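Local coordinates for flagellar regulatory protein C (PDB 4QHS) that probably hydrolyses ATP as a heptameric AAA+ activator of sigma-54-dependent transcription, acting on flagellar genes of Vibrio cholerae, at residues D116-M121 with V153-N158. Residues are numbered along the deposited sequence; the frame is centred on the assembly and turned at random.
Sequences DEISEM and VLATSN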
# COMPACT_ATOMS: atom_id res chain seq x y z
N ASP A 116 7.99 6.74 34.32
CA ASP A 116 9.36 6.60 33.93
C ASP A 116 9.48 6.66 32.44
O ASP A 116 8.72 6.05 31.75
CB ASP A 116 9.87 5.27 34.42
CG ASP A 116 11.17 5.36 35.12
OD1 ASP A 116 11.96 6.25 34.82
OD2 ASP A 116 11.42 4.51 35.95
N GLU A 117 10.43 7.42 31.96
CA GLU A 117 10.69 7.53 30.54
C GLU A 117 9.48 8.01 29.75
O GLU A 117 9.01 7.35 28.87
CB GLU A 117 11.22 6.21 30.02
CG GLU A 117 12.60 5.87 30.50
CD GLU A 117 13.58 6.97 30.23
OE1 GLU A 117 14.32 7.36 31.13
OE2 GLU A 117 13.59 7.47 29.10
N ILE A 118 9.00 9.19 30.07
CA ILE A 118 7.78 9.69 29.55
C ILE A 118 7.91 10.21 28.15
O ILE A 118 6.94 10.37 27.47
CB ILE A 118 7.26 10.79 30.43
CG1 ILE A 118 5.76 10.97 30.25
CG2 ILE A 118 7.93 12.04 30.11
CD1 ILE A 118 5.13 11.69 31.34
N SER A 119 9.11 10.48 27.71
CA SER A 119 9.26 10.99 26.38
C SER A 119 8.85 9.99 25.32
O SER A 119 8.91 10.28 24.18
CB SER A 119 10.69 11.44 26.15
OG SER A 119 11.56 10.35 26.12
N GLU A 120 8.42 8.82 25.72
CA GLU A 120 8.11 7.78 24.75
C GLU A 120 6.61 7.67 24.51
O GLU A 120 6.16 6.84 23.72
CB GLU A 120 8.69 6.44 25.21
CG GLU A 120 10.22 6.45 25.34
CD GLU A 120 10.93 7.16 24.18
OE1 GLU A 120 10.54 6.97 23.01
OE2 GLU A 120 11.90 7.91 24.44
N MET A 121 5.84 8.51 25.18
CA MET A 121 4.43 8.61 24.87
C MET A 121 4.21 9.27 23.52
O MET A 121 4.73 10.35 23.26
CB MET A 121 3.69 9.44 25.89
CG MET A 121 3.68 8.88 27.25
SD MET A 121 2.60 9.94 28.20
CE MET A 121 2.56 8.97 29.70
N VAL A 153 2.25 13.34 40.76
CA VAL A 153 2.94 12.83 39.60
C VAL A 153 4.45 13.10 39.63
O VAL A 153 4.89 14.23 39.83
CB VAL A 153 2.38 13.43 38.31
CG1 VAL A 153 3.27 13.08 37.15
CG2 VAL A 153 0.96 12.92 38.09
N LEU A 154 5.21 12.03 39.46
CA LEU A 154 6.63 12.10 39.21
C LEU A 154 6.85 11.56 37.81
O LEU A 154 6.17 10.62 37.40
CB LEU A 154 7.43 11.30 40.25
CG LEU A 154 7.18 11.50 41.75
CD1 LEU A 154 8.09 10.59 42.53
CD2 LEU A 154 7.38 12.93 42.17
N ALA A 155 7.80 12.16 37.09
CA ALA A 155 8.19 11.67 35.77
C ALA A 155 9.70 11.67 35.60
O ALA A 155 10.41 12.38 36.31
CB ALA A 155 7.56 12.50 34.68
N THR A 156 10.18 10.87 34.65
CA THR A 156 11.57 10.92 34.21
C THR A 156 11.69 10.92 32.70
O THR A 156 10.83 10.42 31.99
CB THR A 156 12.40 9.72 34.72
OG1 THR A 156 12.07 8.56 33.95
CG2 THR A 156 12.12 9.45 36.21
N SER A 157 12.81 11.44 32.25
CA SER A 157 13.13 11.51 30.86
C SER A 157 14.62 11.48 30.71
O SER A 157 15.32 12.16 31.39
CB SER A 157 12.61 12.79 30.28
OG SER A 157 12.66 12.73 28.91
N ASN A 158 15.11 10.66 29.81
CA ASN A 158 16.52 10.67 29.57
C ASN A 158 16.89 11.56 28.40
O ASN A 158 17.97 11.52 27.91
CB ASN A 158 17.05 9.26 29.42
CG ASN A 158 16.69 8.62 28.13
OD1 ASN A 158 16.15 9.23 27.26
ND2 ASN A 158 17.00 7.39 28.01
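Thr-156 packs its hydroxyl between the carboxylate of Asp-116 and the backbone of Glu-117, so that one side-chain oxygen serves two partners. OG1 donates to Asp-116 OD1 at 2.5 Å, shorter than usual and of doubtful exact length. It also accepts the amide of Glu-117, N to OG1 2.8 Å, nearly straight at 168°. The chi1 of 76° sets OG1 between the backbone N and carbonyl carbon of Thr-156 and turns it to that loop. One residue on, Ile-118 N hydrogen-bonds Thr-156 O at 2.9 Å. The Glu-117 side chain, bent at chi2, crosses that of Asn-158 at about a right angle, its carboxylate plane inclined 57° to the amide; OE2 lies 3.4 Å from Asn-158 CG. Asn-158 ND2 hydrogen-bonds Ser-47 OG, which also makes a weak bond to Glu-117 OE1. Apolar contact is slight, Ile-118 CD1 reaching Ala-155 CB at 4.2 Å, while Ser-119 CB rests on Ser-157 OG at 3.6 Å. Asp-116 and Glu-117 form the DE pair of the Walker B motif, as in other AAA+ ATPases, and Asn-158 is at the position expected of the sensor 1 residue. The contact joins the ends of neighbouring parallel strands 112-116 and 152-157, with strand 41-44 on the far side of 152-157, helix 51-61 touching Thr-156 through Lys-51, and 116-121 leading into helix 123-135.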